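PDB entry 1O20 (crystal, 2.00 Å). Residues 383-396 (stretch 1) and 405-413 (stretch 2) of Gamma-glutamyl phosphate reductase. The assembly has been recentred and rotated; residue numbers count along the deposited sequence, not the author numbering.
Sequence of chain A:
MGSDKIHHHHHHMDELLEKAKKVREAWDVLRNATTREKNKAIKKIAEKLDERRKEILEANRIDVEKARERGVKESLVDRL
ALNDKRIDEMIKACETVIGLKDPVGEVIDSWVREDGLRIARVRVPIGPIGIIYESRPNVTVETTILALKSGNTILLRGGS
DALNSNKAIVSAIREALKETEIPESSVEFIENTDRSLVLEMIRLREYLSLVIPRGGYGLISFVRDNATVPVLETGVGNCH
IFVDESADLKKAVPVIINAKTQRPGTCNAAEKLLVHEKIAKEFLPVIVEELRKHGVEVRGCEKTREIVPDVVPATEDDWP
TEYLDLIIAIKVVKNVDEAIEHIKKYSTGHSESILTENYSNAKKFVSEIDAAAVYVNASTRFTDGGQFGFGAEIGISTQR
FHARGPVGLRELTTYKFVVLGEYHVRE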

ATOM      1  N   THR A 383      -2.504   5.689   8.384  1.00 16.80           N
ATOM      2  CA  THR A 383      -1.570   4.696   7.861  1.00 16.58           C
ATOM      3  C   THR A 383      -1.628   4.757   6.323  1.00 18.25           C
ATOM      4  O   THR A 383      -2.517   4.157   5.701  1.00 16.84           O
ATOM      5  CB  THR A 383      -1.894   3.299   8.321  1.00 16.36           C
ATOM      6  OG1 THR A 383      -1.847   3.233   9.754  1.00 16.35           O
ATOM      7  CG2 THR A 383      -0.757   2.324   7.826  1.00 15.83           C
ATOM      8  N   ASP A 384      -0.691   5.525   5.759  1.00 18.80           N
ATOM      9  CA  ASP A 384      -0.764   5.976   4.382  1.00 20.07           C
ATOM     10  C   ASP A 384       0.485   6.786   4.046  1.00 19.87           C
ATOM     11  O   ASP A 384       0.957   7.599   4.847  1.00 20.25           O
ATOM     12  CB  ASP A 384      -2.028   6.835   4.225  1.00 21.85           C
ATOM     13  CG  ASP A 384      -2.044   7.636   2.932  1.00 23.76           C
ATOM     14  OD1 ASP A 384      -1.558   8.802   2.926  1.00 25.11           O
ATOM     15  OD2 ASP A 384      -2.489   7.142   1.877  1.00 30.17           O
ATOM     16  N   GLY A 385       1.070   6.575   2.875  1.00 20.82           N
ATOM     17  CA  GLY A 385       2.380   7.162   2.585  1.00 20.41           C
ATOM     18  C   GLY A 385       2.374   8.693   2.570  1.00 20.64           C
ATOM     19  O   GLY A 385       3.277   9.358   3.109  1.00 21.63           O
ATOM     20  N   GLY A 386       1.330   9.273   1.990  1.00 21.10           N
ATOM     21  CA  GLY A 386       1.172  10.728   1.957  1.00 20.39           C
ATOM     22  C   GLY A 386       1.145  11.307   3.362  1.00 19.37           C
ATOM     23  O   GLY A 386       1.849  12.268   3.665  1.00 19.48           O
ATOM     24  N   GLN A 387       0.394  10.661   4.237  1.00 19.03           N
ATOM     25  CA  GLN A 387       0.237  11.122   5.619  1.00 19.88           C
ATOM     26  C   GLN A 387       1.545  11.008   6.390  1.00 19.83           C
ATOM     27  O   GLN A 387       1.833  11.821   7.267  1.00 19.69           O
ATOM     28  CB  GLN A 387      -0.884  10.359   6.332  1.00 18.89           C
ATOM     29  CG  GLN A 387      -2.310  10.605   5.764  1.00 20.43           C
ATOM     30  CD  GLN A 387      -2.715  12.069   5.880  1.00 21.50           C
ATOM     31  OE1 GLN A 387      -2.767  12.598   6.980  1.00 20.26           O
ATOM     32  NE2 GLN A 387      -2.907  12.738   4.732  1.00 20.62           N
ATOM     33  N   PHE A 388       2.337  10.007   6.050  1.00 21.55           N
ATOM     34  CA  PHE A 388       3.586   9.738   6.724  1.00 21.93           C
ATOM     35  C   PHE A 388       4.777  10.499   6.099  1.00 24.11           C
ATOM     36  O   PHE A 388       5.929  10.255   6.465  1.00 26.45           O
ATOM     37  CB  PHE A 388       3.857   8.235   6.694  1.00 22.07           C
ATOM     38  CG  PHE A 388       3.127   7.421   7.753  1.00 19.43           C
ATOM     39  CD1 PHE A 388       2.191   7.970   8.610  1.00 19.54           C
ATOM     40  CD2 PHE A 388       3.385   6.068   7.854  1.00 20.07           C
ATOM     41  CE1 PHE A 388       1.559   7.173   9.565  1.00 19.59           C
ATOM     42  CE2 PHE A 388       2.760   5.288   8.795  1.00 19.38           C
ATOM     43  CZ  PHE A 388       1.852   5.839   9.651  1.00 17.21           C
ATOM     44  N   GLY A 389       4.524  11.399   5.157  1.00 25.21           N
ATOM     45  CA  GLY A 389       5.574  12.196   4.541  1.00 26.26           C
ATOM     46  C   GLY A 389       6.383  11.506   3.430  1.00 27.02           C
ATOM     47  O   GLY A 389       7.415  12.017   3.048  1.00 27.65           O
ATOM     48  N   PHE A 390       5.889  10.409   2.863  1.00 27.19           N
ATOM     49  CA  PHE A 390       6.585   9.711   1.770  1.00 27.21           C
ATOM     50  C   PHE A 390       6.278  10.315   0.396  1.00 26.78           C
ATOM     51  O   PHE A 390       6.917   9.970  -0.575  1.00 25.71           O
ATOM     52  CB  PHE A 390       6.133   8.254   1.676  1.00 28.08           C
ATOM     53  CG  PHE A 390       6.653   7.345   2.759  1.00 28.10           C
ATOM     54  CD1 PHE A 390       6.340   7.545   4.091  1.00 31.34           C
ATOM     55  CD2 PHE A 390       7.381   6.204   2.423  1.00 30.87           C
ATOM     56  CE1 PHE A 390       6.799   6.661   5.086  1.00 28.49           C
ATOM     57  CE2 PHE A 390       7.825   5.350   3.410  1.00 29.45           C
ATOM     58  CZ  PHE A 390       7.523   5.602   4.749  1.00 28.11           C
ATOM     59  N   GLY A 391       5.223  11.118   0.281  1.00 26.48           N
ATOM     60  CA  GLY A 391       4.875  11.701  -1.002  1.00 26.43           C
ATOM     61  C   GLY A 391       3.977  10.796  -1.813  1.00 26.62           C
ATOM     62  O   GLY A 391       2.876  11.173  -2.214  1.00 26.51           O
ATOM     63  N   ALA A 392       4.426   9.576  -2.039  1.00 26.65           N
ATOM     64  CA  ALA A 392       3.658   8.608  -2.788  1.00 26.23           C
ATOM     65  C   ALA A 392       4.052   7.211  -2.360  1.00 26.67           C
ATOM     66  O   ALA A 392       5.230   6.973  -2.008  1.00 26.52           O
ATOM     67  CB  ALA A 392       3.963   8.783  -4.208  1.00 26.68           C
ATOM     68  N   GLU A 393       3.104   6.281  -2.460  1.00 26.20           N
ATOM     69  CA  GLU A 393       3.317   4.887  -2.088  1.00 26.98           C
ATOM     70  C   GLU A 393       2.717   3.946  -3.138  1.00 26.81           C
ATOM     71  O   GLU A 393       1.826   4.325  -3.910  1.00 26.30           O
ATOM     72  CB  GLU A 393       2.628   4.583  -0.759  1.00 27.33           C
ATOM     73  CG  GLU A 393       1.102   4.579  -0.887  1.00 31.00           C
ATOM     74  CD  GLU A 393       0.356   4.017   0.298  1.00 36.26           C
ATOM     75  OE1 GLU A 393      -0.717   3.363   0.073  1.00 42.58           O
ATOM     76  OE2 GLU A 393       0.804   4.249   1.435  1.00 38.31           O
ATOM     77  N   ILE A 394       3.162   2.704  -3.102  1.00 27.08           N
ATOM     78  CA  ILE A 394       2.521   1.622  -3.843  1.00 28.18           C
ATOM     79  C   ILE A 394       1.452   0.962  -3.025  1.00 28.65           C
ATOM     80  O   ILE A 394       0.461   0.515  -3.590  1.00 32.18           O
ATOM     81  CB  ILE A 394       3.497   0.590  -4.258  1.00 28.16           C
ATOM     82  CG1 ILE A 394       4.487   1.236  -5.240  1.00 27.22           C
ATOM     83  CG2 ILE A 394       2.715  -0.645  -4.814  1.00 29.96           C
ATOM     84  CD1 ILE A 394       5.262   0.310  -6.039  1.00 26.43           C
ATOM     85  N   GLY A 395       1.650   0.891  -1.711  1.00 27.25           N
ATOM     86  CA  GLY A 395       0.639   0.387  -0.796  1.00 25.73           C
ATOM     87  C   GLY A 395       1.258   0.146   0.567  1.00 24.66           C
ATOM     88  O   GLY A 395       2.415   0.476   0.767  1.00 23.01           O
ATOM     89  N   ILE A 396       0.487  -0.419   1.496  1.00 23.06           N
ATOM     90  CA  ILE A 396       0.955  -0.604   2.847  1.00 21.75           C
ATOM     91  C   ILE A 396       1.360  -2.024   3.037  1.00 21.15           C
ATOM     92  O   ILE A 396       0.480  -2.922   3.090  1.00 20.91           O
ATOM     93  CB  ILE A 396      -0.138  -0.322   3.853  1.00 22.56           C
ATOM     94  CG1 ILE A 396      -0.789   1.058   3.623  1.00 24.62           C
ATOM     95  CG2 ILE A 396       0.442  -0.477   5.253  1.00 22.59           C
ATOM     96  CD1 ILE A 396       0.069   2.223   4.018  1.00 28.35           C
ATOM     97  N   GLY A 405       4.728  -0.983   6.475  1.00 16.18           N
ATOM     98  CA  GLY A 405       4.070   0.293   6.234  1.00 16.90           C
ATOM     99  C   GLY A 405       4.108   0.733   4.768  1.00 17.63           C
ATOM    100  O   GLY A 405       4.310  -0.052   3.870  1.00 18.23           O
ATOM    101  N   PRO A 406       3.925   2.007   4.519  1.00 18.66           N
ATOM    102  CA  PRO A 406       3.935   2.509   3.143  1.00 18.93           C
ATOM    103  C   PRO A 406       5.246   2.150   2.394  1.00 18.67           C
ATOM    104  O   PRO A 406       6.351   2.364   2.890  1.00 17.58           O
ATOM    105  CB  PRO A 406       3.796   4.012   3.320  1.00 19.48           C
ATOM    106  CG  PRO A 406       3.242   4.217   4.689  1.00 19.98           C
ATOM    107  CD  PRO A 406       3.735   3.076   5.519  1.00 19.13           C
ATOM    108  N   VAL A 407       5.070   1.632   1.194  1.00 18.83           N
ATOM    109  CA  VAL A 407       6.125   1.208   0.297  1.00 19.43           C
ATOM    110  C   VAL A 407       6.323   2.366  -0.667  1.00 18.58           C
ATOM    111  O   VAL A 407       5.515   2.563  -1.584  1.00 18.32           O
ATOM    112  CB  VAL A 407       5.719  -0.021  -0.477  1.00 20.22           C
ATOM    113  CG1 VAL A 407       6.856  -0.455  -1.431  1.00 21.72           C
ATOM    114  CG2 VAL A 407       5.367  -1.172   0.467  1.00 21.38           C
ATOM    115  N   GLY A 408       7.285   3.226  -0.360  1.00 17.35           N
ATOM    116  CA  GLY A 408       7.637   4.314  -1.266  1.00 17.39           C
ATOM    117  C   GLY A 408       9.022   4.135  -1.867  1.00 16.85           C
ATOM    118  O   GLY A 408       9.538   3.032  -1.943  1.00 16.92           O
ATOM    119  N   LEU A 409       9.634   5.226  -2.258  1.00 17.15           N
ATOM    120  CA  LEU A 409      10.834   5.143  -3.063  1.00 18.37           C
ATOM    121  C   LEU A 409      11.962   4.388  -2.340  1.00 18.48           C
ATOM    122  O   LEU A 409      12.612   3.513  -2.934  1.00 18.47           O
ATOM    123  CB  LEU A 409      11.331   6.532  -3.404  1.00 17.83           C
ATOM    124  CG  LEU A 409      10.587   7.339  -4.428  1.00 18.35           C
ATOM    125  CD1 LEU A 409      11.309   8.677  -4.545  1.00 17.61           C
ATOM    126  CD2 LEU A 409      10.539   6.650  -5.753  1.00 19.41           C
ATOM    127  N   ARG A 410      12.208   4.730  -1.079  1.00 19.06           N
ATOM    128  CA  ARG A 410      13.308   4.074  -0.330  1.00 19.87           C
ATOM    129  C   ARG A 410      13.087   2.582  -0.159  1.00 19.41           C
ATOM    130  O   ARG A 410      14.056   1.783  -0.145  1.00 17.67           O
ATOM    131  CB  ARG A 410      13.487   4.694   1.062  1.00 20.75           C
ATOM    132  CG  ARG A 410      14.736   4.184   1.822  1.00 25.03           C
ATOM    133  CD  ARG A 410      14.998   5.005   3.079  1.00 30.77           C
ATOM    134  NE  ARG A 410      15.264   6.397   2.720  1.00 34.60           N
ATOM    135  CZ  ARG A 410      15.269   7.416   3.579  1.00 41.10           C
ATOM    136  NH1 ARG A 410      15.071   7.209   4.875  1.00 41.67           N
ATOM    137  NH2 ARG A 410      15.520   8.658   3.138  1.00 43.31           N
ATOM    138  N   GLU A 411      11.819   2.190  -0.050  1.00 17.67           N
ATOM    139  CA  GLU A 411      11.475   0.773   0.180  1.00 17.51           C
ATOM    140  C   GLU A 411      11.690  -0.047  -1.086  1.00 17.24           C
ATOM    141  O   GLU A 411      11.733  -1.269  -1.036  1.00 18.52           O
ATOM    142  CB  GLU A 411      10.029   0.648   0.696  1.00 18.63           C
ATOM    143  CG  GLU A 411       9.801   1.213   2.103  1.00 20.19           C
ATOM    144  CD  GLU A 411      10.050   2.711   2.229  1.00 22.80           C
ATOM    145  OE1 GLU A 411       9.597   3.468   1.333  1.00 23.44           O
ATOM    146  OE2 GLU A 411      10.709   3.142   3.217  1.00 23.40           O
ATOM    147  N   LEU A 412      11.845   0.628  -2.231  1.00 16.53           N
ATOM    148  CA  LEU A 412      12.136  -0.029  -3.500  1.00 16.27           C
ATOM    149  C   LEU A 412      13.672  -0.024  -3.774  1.00 16.80           C
ATOM    150  O   LEU A 412      14.113  -0.051  -4.939  1.00 16.38           O
ATOM    151  CB  LEU A 412      11.401   0.687  -4.640  1.00 16.56           C
ATOM    152  CG  LEU A 412       9.867   0.657  -4.541  1.00 15.88           C
ATOM    153  CD1 LEU A 412       9.211   1.291  -5.763  1.00 17.85           C
ATOM    154  CD2 LEU A 412       9.348  -0.760  -4.295  1.00 15.90           C
ATOM    155  N   THR A 413      14.457   0.081  -2.710  1.00 16.70           N
ATOM    156  CA  THR A 413      15.927  -0.006  -2.787  1.00 16.96           C
ATOM    157  C   THR A 413      16.408  -1.059  -1.822  1.00 17.27           C
ATOM    158  O   THR A 413      15.724  -1.385  -0.846  1.00 16.87           O
ATOM    159  CB  THR A 413      16.687   1.342  -2.491  1.00 16.95           C
ATOM    160  OG1 THR A 413      16.446   1.826  -1.156  1.00 16.87           O
ATOM    161  CG2 THR A 413      16.262   2.452  -3.421  1.00 16.44           C
TER
HETATM  162  O   HOH W   1       8.174   7.659  -1.735  1.00 27.17           O

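Two backbone hydrogen bonds and a short antiparallel pairing align the stretches, and Pro406, wedged among two phenylalanines, an isoleucine and a glutamate carboxylate, makes the largest single contribution to the packing. The contact buries 529 Å² summed over both sides, of which Pro406 accounts for 117 Å². Ile394 N donates to Val407 O at 2.8 Å, nearly straight at 166°, and Val407 N returns a bond to Gly395 O at 2.9 Å, so Val407 is held through both its backbone polar groups. Beyond this point Ile396 and Pro406 form an antiparallel non-hydrogen-bonded pair, their CA atoms 4.3 Å apart; a proline, which has no amide hydrogen, loses nothing in such a position. CA-H...O contacts supplement the conventional bonds, two of them sharing the same acceptors: Glu393 CA lies 3.2 Å from Val407 O, Pro406 CA 3.5 Å from Gly395 O, and Ile396 CA 3.6 Å from Gly405 O. Gly395 N, in contrast, is buried here without a partner.

Ile396 and Pro406 direct their side chains to the same face of the pairing, where Ile396 CD1 comes within 3.8 Å of Pro406 CG. The m, m rotamer of Ile396 carries its end nearer to the other stretch. Phe388 CD2 meets Pro406 CG at 3.7 Å, while the ring of Phe390 presents its face to Pro406 CB, which stands 4.1 Å from the ring centroid and 4° off the normal, a CH-pi approach almost along the ring normal. The compact, puckered ring of Pro406 (C-gamma exo) suits a site enclosed by such groups. At the edge of the Phe390 ring, CE2 is 3.3 Å from Glu411 OE1, a favourable place for an acceptor because the ring hydrogens carry slight positive charge. The same OE1 accepts from Gly408 N at 2.9 Å, tying the Glu411 side chain back to its own stretch.

Glu393 organises stretch 1 in a similar way: its OE2 accepts from Gly385 N at 2.7 Å and also lies 3.5 Å from Pro406 CB. Gly385 sits close under the proline, with Gly385 CA 3.5 Å from Pro406 CB; a CB here would clash with Glu393 CB, so glycine fits. The turn from Gly386 to Gly389 is type I, braced by Gln387 N donating to Asp384 OD1 at 3.0 Å, and it places Phe388 toward stretch 2. Gly408 likewise allows close passage, since a CB would lie tight against Phe390 CD2 and Ala392 O.

A smaller apolar patch is built by Ile394, with its CB 4.4 Å from Val407 CB and its CD1 4.1 Å from Leu412 CD1; the m, t rotamers of Ile394 and Leu412 bring these methyls together. One water links the backbones, donating to Phe390 O at 2.9 Å and to Ala392 O at 3.0 Å while accepting from Leu409 N at 2.9 Å, and so joins the stretches where they make no direct hydrogen bond.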